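Local coordinates for YdhT protein (Bacillus subtilis, PDB 3CBW), which catalyses the random endo-hydrolysis of beta-1,4-mannosidic linkages in mannan, galactomannan and glucomannan, as a secreted glycoside hydrolase of family 26, at residues Val12-Asn16 against Ala240-Asp244; Tyr134-Ser140 against Tyr200-Lys206. The protein carries 3 engineered substitutions. One frame throughout, in Å; residues are numbered along the deposited sequence.

Contact 1. Residues Val12-Asn16 against Ala240-Asp244; sequences VSPVN and ASYVD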
ATOM      1  N   VAL A  12      -0.645  -3.240 -20.110  1.00 14.17           N
ATOM      2  CA  VAL A  12      -1.080  -2.337 -19.052  1.00 13.16           C
ATOM      3  C   VAL A  12       0.101  -1.434 -18.734  1.00 12.47           C
ATOM      4  O   VAL A  12       1.189  -1.918 -18.442  1.00 12.67           O
ATOM      5  CB  VAL A  12      -1.562  -3.111 -17.816  1.00 12.49           C
ATOM      6  CG1 VAL A  12      -1.882  -2.152 -16.679  1.00 13.44           C
ATOM      7  CG2 VAL A  12      -2.800  -3.931 -18.193  1.00 12.86           C
ATOM      8  N   SER A  13      -0.117  -0.125 -18.855  1.00 11.34           N
ATOM      9  CA  SER A  13       0.926   0.874 -18.645  1.00 11.25           C
ATOM     10  C   SER A  13       0.619   1.655 -17.384  1.00  9.98           C
ATOM     11  O   SER A  13      -0.545   1.902 -17.084  1.00  9.40           O
ATOM     12  CB  SER A  13       0.976   1.843 -19.836  1.00 12.41           C
ATOM     13  OG  SER A  13       1.350   1.179 -21.026  1.00 16.08           O
ATOM     14  N   PRO A  14       1.665   2.082 -16.654  1.00  9.51           N
ATOM     15  CA  PRO A  14       1.449   2.956 -15.504  1.00  9.04           C
ATOM     16  C   PRO A  14       0.660   4.212 -15.887  1.00  8.73           C
ATOM     17  O   PRO A  14       0.741   4.688 -17.031  1.00  8.64           O
ATOM     18  CB  PRO A  14       2.873   3.350 -15.098  1.00  9.30           C
ATOM     19  CG  PRO A  14       3.719   2.224 -15.557  1.00  9.93           C
ATOM     20  CD  PRO A  14       3.100   1.768 -16.840  1.00  9.72           C
ATOM     21  N   VAL A  15      -0.088   4.757 -14.935  1.00  8.34           N
ATOM     22  CA  VAL A  15      -0.806   5.999 -15.187  1.00  8.91           C
ATOM     23  C   VAL A  15       0.133   7.167 -15.446  1.00  8.68           C
ATOM     24  O   VAL A  15      -0.211   8.067 -16.211  1.00  9.31           O
ATOM     25  CB  VAL A  15      -1.821   6.356 -14.077  1.00  9.25           C
ATOM     26  CG1 VAL A  15      -2.897   5.298 -14.015  1.00  9.43           C
ATOM     27  CG2 VAL A  15      -1.148   6.546 -12.731  1.00  9.43           C
ATOM     28  N   ASN A  16       1.312   7.164 -14.833  1.00  8.64           N
ATOM     29  CA  ASN A  16       2.294   8.208 -15.102  1.00  9.03           C
ATOM     30  C   ASN A  16       2.882   7.997 -16.500  1.00  9.19           C
ATOM     31  O   ASN A  16       3.572   7.002 -16.731  1.00  9.01           O
ATOM     32  CB  ASN A  16       3.386   8.144 -14.040  1.00  9.02           C
ATOM     33  CG  ASN A  16       4.515   9.116 -14.301  1.00  8.73           C
ATOM     34  OD1 ASN A  16       4.486   9.892 -15.252  1.00  9.39           O
ATOM     35  ND2 ASN A  16       5.497   9.114 -13.426  1.00 10.27           N
ATOM     36  N   ALA A 240      -9.286   6.972 -13.024  1.00  9.44           N
ATOM     37  CA  ALA A 240      -8.381   6.034 -13.682  1.00  9.76           C
ATOM     38  C   ALA A 240      -7.014   6.615 -13.984  1.00 10.04           C
ATOM     39  O   ALA A 240      -6.050   5.865 -14.148  1.00 10.54           O
ATOM     40  CB  ALA A 240      -9.002   5.499 -14.966  1.00 10.60           C
ATOM     41  N   SER A 241      -6.918   7.936 -14.096  1.00  9.74           N
ATOM     42  CA  SER A 241      -5.610   8.521 -14.398  1.00  9.78           C
ATOM     43  C   SER A 241      -4.690   8.705 -13.188  1.00  8.95           C
ATOM     44  O   SER A 241      -3.548   9.124 -13.353  1.00  8.69           O
ATOM     45  CB  SER A 241      -5.763   9.835 -15.156  1.00 11.33           C
ATOM     46  OG  SER A 241      -6.210  10.827 -14.276  1.00 12.05           O
ATOM     47  N   TYR A 242      -5.160   8.346 -11.987  1.00  8.20           N
ATOM     48  CA  TYR A 242      -4.381   8.575 -10.776  1.00  8.18           C
ATOM     49  C   TYR A 242      -4.091   7.296 -10.013  1.00  7.92           C
ATOM     50  O   TYR A 242      -3.454   7.367  -8.964  1.00  7.97           O
ATOM     51  CB  TYR A 242      -5.085   9.564  -9.834  1.00  9.12           C
ATOM     52  CG  TYR A 242      -5.631  10.787 -10.539  1.00  9.27           C
ATOM     53  CD1 TYR A 242      -4.792  11.783 -11.049  1.00 11.34           C
ATOM     54  CD2 TYR A 242      -6.998  10.895 -10.792  1.00 11.15           C
ATOM     55  CE1 TYR A 242      -5.327  12.897 -11.715  1.00 11.38           C
ATOM     56  CE2 TYR A 242      -7.527  11.984 -11.453  1.00 11.94           C
ATOM     57  CZ  TYR A 242      -6.692  12.966 -11.915  1.00 10.34           C
ATOM     58  OH  TYR A 242      -7.246  14.041 -12.576  1.00 11.78           O
ATOM     59  N   VAL A 243      -4.562   6.150 -10.510  1.00  7.76           N
ATOM     60  CA  VAL A 243      -4.493   4.890  -9.760  1.00  8.06           C
ATOM     61  C   VAL A 243      -4.058   3.776 -10.680  1.00  7.77           C
ATOM     62  O   VAL A 243      -4.648   3.566 -11.742  1.00  7.84           O
ATOM     63  CB  VAL A 243      -5.878   4.518  -9.155  1.00  8.25           C
ATOM     64  CG1 VAL A 243      -5.824   3.154  -8.471  1.00  8.54           C
ATOM     65  CG2 VAL A 243      -6.339   5.569  -8.149  1.00  9.33           C
ATOM     66  N   ASP A 244      -3.039   3.040 -10.259  1.00  6.96           N
ATOM     67  CA  ASP A 244      -2.585   1.852 -10.982  1.00  7.35           C
ATOM     68  C   ASP A 244      -3.195   0.548 -10.462  1.00  7.15           C
ATOM     69  O   ASP A 244      -3.513  -0.350 -11.251  1.00  7.71           O
ATOM     70  CB  ASP A 244      -1.056   1.748 -10.920  1.00  7.28           C
ATOM     71  CG  ASP A 244      -0.378   2.857 -11.687  1.00  7.88           C
ATOM     72  OD1 ASP A 244      -0.632   2.970 -12.903  1.00  8.44           O
ATOM     73  OD2 ASP A 244       0.416   3.613 -11.086  1.00  7.69           O
TER
HETATM   74  O   HOH W   1      -2.121   1.672 -14.825  1.00 13.50           O
HETATM   75  O   HOH W   2      -2.454   9.432 -15.961  1.00 19.55           O
HETATM   76  O   HOH W   3       2.112   5.342 -12.460  1.00  9.21           O
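Asp244 receives the backbone of Val15 through one direct hydrogen bond: Val15 N donates to Asp244 OD1 over 2.8 Å, at an N-H...O angle of 154° and on the syn lone pair of that oxygen. A carboxylate suits this place because its two oxygens serve several donors at once. OD2 takes the backbone N-H of Trp222 on strand 220-224, so the same side chain joins the N-terminal segment to the barrel.

Three waters widen the polar seam. One donates to Ser13 O and Asp244 OD1, and a second bridges Val15 O and Ser241 O. The third accepts from Asn16 N at 3.1 Å and donates to Asp244 OD2.

The van der Waals share belongs to Val15, whose short branched side chain packs against backbone carbonyls in the bend of 240-244. With CG1 anti to its carbonyl carbon (chi1 -63°), that methyl lies 3.2 Å from Ala240 O and 3.4 Å from Val243 O, while CB rests 3.3 Å from Ser241 O. Lys269 NZ hydrogen-bonds to the Ala240 and Val243 carbonyls.

An alanine in place of Asp244 would probably leave Val15 N and the Trp222 N-H without their acceptor and two of the waters without one of their two partners. The one direct hydrogen bond between these two loops thus rests on a single buried carboxylate, with water and the Val15 packing completing the fit.

Contact 2. Residues Tyr134-Ser140 against Tyr200-Lys206; sequences YKKILDS and YKQLYKK. Engineered in segment 134-140: Lys136 (natural residue Asn).
Leu138 and Leu203 meet where two outer helices of the TIM barrel, 131-138 and 194-214, run side by side, their local axes 10.2 Å apart at closest and inclined by 23°.

The apolar contact is carried by leucine branches. Leu138 CD2 lies against the backbone of the other helix, 3.5 Å from Leu203 CA, while its CD1 rests beside Gln202 CB. In Leu203, CG anti to the backbone N (chi1 -178°) carries the branch toward the other helix, where CD2 meets the end of Tyr134, 3.4 Å from OH, the two side chains crossing at about a right angle. Ile137 adds a looser methyl contact, CG2 to Leu203 CD1 at 4.4 Å.

Tyr134 suits this boundary because its phenol carries the hydroxyl across to Tyr200 while that polar end remains satisfied: OH sits 3.5 Å from Tyr200 CA and hydrogen-bonds to Trp184 O.

The polar contact is made by Lys206, whose long aliphatic chain extends across to the other segment, CD and CE passing near Leu138. Bent at its last torsion (chi4 82°), it brings NZ to Ser140 OG at 2.9 Å, a hydroxyl also bonded to Asn149 ND2, and to Leu138 O at 3.0 Å, with NZ well above the carbonyl plane.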
ATOM      1  N   TYR A 134     -10.233  20.654   6.440  1.00 10.66           N
ATOM      2  CA  TYR A 134      -9.741  19.868   5.310  1.00 10.52           C
ATOM      3  C   TYR A 134      -9.522  20.768   4.080  1.00 10.73           C
ATOM      4  O   TYR A 134      -8.522  20.639   3.368  1.00 10.65           O
ATOM      5  CB  TYR A 134     -10.757  18.773   5.014  1.00 10.56           C
ATOM      6  CG  TYR A 134     -10.257  17.473   4.415  1.00 10.33           C
ATOM      7  CD1 TYR A 134     -10.421  16.278   5.115  1.00 10.27           C
ATOM      8  CD2 TYR A 134      -9.714  17.414   3.130  1.00 10.91           C
ATOM      9  CE1 TYR A 134     -10.041  15.060   4.567  1.00  9.26           C
ATOM     10  CE2 TYR A 134      -9.326  16.192   2.574  1.00 10.56           C
ATOM     11  CZ  TYR A 134      -9.488  15.025   3.304  1.00 10.24           C
ATOM     12  OH  TYR A 134      -9.110  13.828   2.741  1.00 11.02           O
ATOM     13  N   LYS A 135     -10.441  21.704   3.850  1.00 11.28           N
ATOM     14  CA  LYS A 135     -10.285  22.658   2.745  1.00 12.11           C
ATOM     15  C   LYS A 135      -9.014  23.477   2.885  1.00 12.16           C
ATOM     16  O   LYS A 135      -8.350  23.762   1.884  1.00 13.12           O
ATOM     17  CB  LYS A 135     -11.492  23.593   2.632  1.00 12.48           C
ATOM     18  CG  LYS A 135     -12.729  22.946   2.055  1.00 14.97           C
ATOM     19  CD  LYS A 135     -13.955  23.843   2.209  1.00 18.58           C
ATOM     20  CE  LYS A 135     -15.103  23.336   1.358  1.00 22.40           C
ATOM     21  NZ  LYS A 135     -14.885  23.634  -0.087  1.00 25.46           N
ATOM     22  N   LYS A 136      -8.673  23.871   4.109  1.00 12.59           N
ATOM     23  CA  LYS A 136      -7.449  24.637   4.340  1.00 13.53           C
ATOM     24  C   LYS A 136      -6.203  23.829   3.981  1.00 12.93           C
ATOM     25  O   LYS A 136      -5.257  24.363   3.402  1.00 12.47           O
ATOM     26  CB  LYS A 136      -7.367  25.116   5.784  1.00 14.07           C
ATOM     27  CG  LYS A 136      -8.429  26.151   6.132  1.00 16.01           C
ATOM     28  CD  LYS A 136      -8.326  26.593   7.583  1.00 19.18           C
ATOM     29  CE  LYS A 136      -9.306  27.722   7.899  1.00 22.20           C
ATOM     30  NZ  LYS A 136      -9.139  28.175   9.301  1.00 25.21           N
ATOM     31  N   ILE A 137      -6.208  22.542   4.322  1.00 12.20           N
ATOM     32  CA  ILE A 137      -5.092  21.647   4.012  1.00 12.30           C
ATOM     33  C   ILE A 137      -4.824  21.585   2.505  1.00 12.24           C
ATOM     34  O   ILE A 137      -3.676  21.473   2.077  1.00 12.03           O
ATOM     35  CB  ILE A 137      -5.356  20.229   4.593  1.00 11.74           C
ATOM     36  CG1 ILE A 137      -5.361  20.291   6.130  1.00 11.77           C
ATOM     37  CG2 ILE A 137      -4.344  19.198   4.033  1.00 12.19           C
ATOM     38  CD1 ILE A 137      -5.806  18.998   6.835  1.00 12.10           C
ATOM     39  N   LEU A 138      -5.884  21.677   1.707  1.00 12.98           N
ATOM     40  CA  LEU A 138      -5.788  21.604   0.249  1.00 14.12           C
ATOM     41  C   LEU A 138      -5.228  22.865  -0.379  1.00 15.07           C
ATOM     42  O   LEU A 138      -4.791  22.848  -1.533  1.00 15.92           O
ATOM     43  CB  LEU A 138      -7.159  21.299  -0.352  1.00 14.36           C
ATOM     44  CG  LEU A 138      -7.658  19.887  -0.053  1.00 14.49           C
ATOM     45  CD1 LEU A 138      -9.111  19.761  -0.424  1.00 16.69           C
ATOM     46  CD2 LEU A 138      -6.830  18.875  -0.825  1.00 15.43           C
ATOM     47  N   ASP A 139      -5.236  23.948   0.388  1.00 15.46           N
ATOM     48  CA  ASP A 139      -4.871  25.271  -0.087  1.00 16.37           C
ATOM     49  C   ASP A 139      -3.431  25.529   0.320  1.00 16.25           C
ATOM     50  O   ASP A 139      -3.143  25.746   1.493  1.00 15.48           O
ATOM     51  CB  ASP A 139      -5.834  26.294   0.532  1.00 16.89           C
ATOM     52  CG  ASP A 139      -5.519  27.735   0.158  1.00 18.57           C
ATOM     53  OD1 ASP A 139      -4.459  28.013  -0.446  1.00 18.30           O
ATOM     54  OD2 ASP A 139      -6.354  28.593   0.510  1.00 20.02           O
ATOM     55  N   SER A 140      -2.531  25.500  -0.663  1.00 16.73           N
ATOM     56  CA  SER A 140      -1.092  25.636  -0.419  1.00 17.17           C
ATOM     57  C   SER A 140      -0.691  26.960   0.242  1.00 17.51           C
ATOM     58  O   SER A 140       0.421  27.087   0.756  1.00 18.30           O
ATOM     59  CB  SER A 140      -0.303  25.429  -1.718  1.00 17.39           C
ATOM     60  OG  SER A 140      -0.358  24.071  -2.128  1.00 18.57           O
ATOM     61  N   TYR A 200     -11.478  14.391  -0.347  1.00  9.40           N
ATOM     62  CA  TYR A 200     -10.520  13.305  -0.382  1.00  9.40           C
ATOM     63  C   TYR A 200      -9.920  13.160  -1.784  1.00  9.49           C
ATOM     64  O   TYR A 200      -8.693  13.027  -1.943  1.00  8.87           O
ATOM     65  CB  TYR A 200     -11.144  11.970   0.039  1.00  9.28           C
ATOM     66  CG  TYR A 200     -10.140  10.857  -0.170  1.00  8.61           C
ATOM     67  CD1 TYR A 200      -9.199  10.569   0.811  1.00  8.60           C
ATOM     68  CD2 TYR A 200     -10.078  10.152  -1.379  1.00  8.22           C
ATOM     69  CE1 TYR A 200      -8.227   9.587   0.615  1.00  8.11           C
ATOM     70  CE2 TYR A 200      -9.117   9.181  -1.579  1.00  8.39           C
ATOM     71  CZ  TYR A 200      -8.194   8.904  -0.582  1.00  8.05           C
ATOM     72  OH  TYR A 200      -7.257   7.923  -0.802  1.00  8.69           O
ATOM     73  N   LYS A 201     -10.780  13.144  -2.798  1.00  9.45           N
ATOM     74  CA  LYS A 201     -10.299  13.003  -4.165  1.00  9.91           C
ATOM     75  C   LYS A 201      -9.335  14.128  -4.506  1.00 10.08           C
ATOM     76  O   LYS A 201      -8.306  13.886  -5.139  1.00 10.08           O
ATOM     77  CB  LYS A 201     -11.448  12.936  -5.165  1.00 10.76           C
ATOM     78  CG  LYS A 201     -12.296  11.691  -5.044  1.00 12.08           C
ATOM     79  CD  LYS A 201     -13.440  11.772  -6.017  1.00 15.61           C
ATOM     80  CE  LYS A 201     -14.508  10.772  -5.708  1.00 18.33           C
ATOM     81  NZ  LYS A 201     -15.743  11.132  -6.446  1.00 19.39           N
ATOM     82  N   GLN A 202      -9.653  15.346  -4.076  1.00 10.03           N
ATOM     83  CA  GLN A 202      -8.765  16.486  -4.279  1.00 10.15           C
ATOM     84  C   GLN A 202      -7.421  16.284  -3.596  1.00  9.69           C
ATOM     85  O   GLN A 202      -6.378  16.595  -4.169  1.00  9.92           O
ATOM     86  CB  GLN A 202      -9.437  17.758  -3.786  1.00 10.58           C
ATOM     87  CG  GLN A 202     -10.623  18.165  -4.633  1.00 12.66           C
ATOM     88  CD  GLN A 202     -11.375  19.343  -4.048  1.00 16.27           C
ATOM     89  OE1 GLN A 202     -10.790  20.385  -3.784  1.00 17.42           O
ATOM     90  NE2 GLN A 202     -12.675  19.172  -3.828  1.00 17.75           N
ATOM     91  N   LEU A 203      -7.435  15.739  -2.383  1.00  9.18           N
ATOM     92  CA  LEU A 203      -6.199  15.503  -1.648  1.00  9.48           C
ATOM     93  C   LEU A 203      -5.335  14.429  -2.311  1.00  9.35           C
ATOM     94  O   LEU A 203      -4.115  14.584  -2.426  1.00  9.90           O
ATOM     95  CB  LEU A 203      -6.516  15.135  -0.195  1.00  9.70           C
ATOM     96  CG  LEU A 203      -5.308  14.897   0.720  1.00  9.60           C
ATOM     97  CD1 LEU A 203      -4.446  16.154   0.883  1.00 12.08           C
ATOM     98  CD2 LEU A 203      -5.777  14.401   2.078  1.00 10.58           C
ATOM     99  N   TYR A 204      -5.964  13.347  -2.753  1.00  8.95           N
ATOM    100  CA  TYR A 204      -5.234  12.301  -3.437  1.00  9.18           C
ATOM    101  C   TYR A 204      -4.587  12.879  -4.701  1.00  9.31           C
ATOM    102  O   TYR A 204      -3.399  12.648  -4.962  1.00  9.10           O
ATOM    103  CB  TYR A 204      -6.169  11.146  -3.763  1.00  9.87           C
ATOM    104  CG  TYR A 204      -5.467   9.954  -4.353  1.00  9.45           C
ATOM    105  CD1 TYR A 204      -5.315   8.772  -3.632  1.00  9.55           C
ATOM    106  CD2 TYR A 204      -4.976  10.005  -5.657  1.00 11.22           C
ATOM    107  CE1 TYR A 204      -4.672   7.668  -4.214  1.00 10.32           C
ATOM    108  CE2 TYR A 204      -4.339   8.949  -6.222  1.00 12.19           C
ATOM    109  CZ  TYR A 204      -4.178   7.793  -5.511  1.00 10.35           C
ATOM    110  OH  TYR A 204      -3.570   6.750  -6.155  1.00 12.49           O
ATOM    111  N   LYS A 205      -5.354  13.637  -5.481  1.00  9.27           N
ATOM    112  CA  LYS A 205      -4.821  14.231  -6.706  1.00  9.94           C
ATOM    113  C   LYS A 205      -3.717  15.242  -6.416  1.00 10.01           C
ATOM    114  O   LYS A 205      -2.765  15.342  -7.179  1.00 10.39           O
ATOM    115  CB  LYS A 205      -5.932  14.867  -7.520  1.00 10.92           C
ATOM    116  CG  LYS A 205      -6.919  13.875  -8.076  1.00 12.34           C
ATOM    117  CD  LYS A 205      -7.955  14.631  -8.861  1.00 17.64           C
ATOM    118  CE  LYS A 205      -9.186  13.833  -9.122  1.00 20.70           C
ATOM    119  NZ  LYS A 205     -10.199  14.744  -9.723  1.00 23.81           N
ATOM    120  N   LYS A 206      -3.831  15.972  -5.310  1.00  9.77           N
ATOM    121  CA  LYS A 206      -2.788  16.916  -4.906  1.00 10.69           C
ATOM    122  C   LYS A 206      -1.475  16.177  -4.639  1.00 10.31           C
ATOM    123  O   LYS A 206      -0.396  16.607  -5.059  1.00 10.42           O
ATOM    124  CB  LYS A 206      -3.249  17.665  -3.664  1.00 11.48           C
ATOM    125  CG  LYS A 206      -2.268  18.663  -3.098  1.00 13.24           C
ATOM    126  CD  LYS A 206      -2.945  19.446  -1.978  1.00 16.01           C
ATOM    127  CE  LYS A 206      -2.054  20.498  -1.407  1.00 18.08           C
ATOM    128  NZ  LYS A 206      -2.049  21.745  -2.226  1.00 18.77           N
TER

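The two contacts lie about 20 Å apart, centre to centre, in the same barrel. Along the chain the order is 12-16, 134-140, 200-206, 240-244, so contact 2 falls wholly between the halves of contact 1. Contact 1 ties the loop before helix 21-32 to the loop leading into strand 245-252; contact 2 joins two outer helices. Helix 194-214 connects them: Tyr204 OH is 2.9 Å from Tyr242 O, a probable hydrogen bond, and Lys205 packs on the Tyr242 ring. Val15 also touches Tyr208 of this helix. The N-terminal segment and helix 131-138 therefore both pack on a helix that includes Tyr200, near the presumed proton donor Glu176.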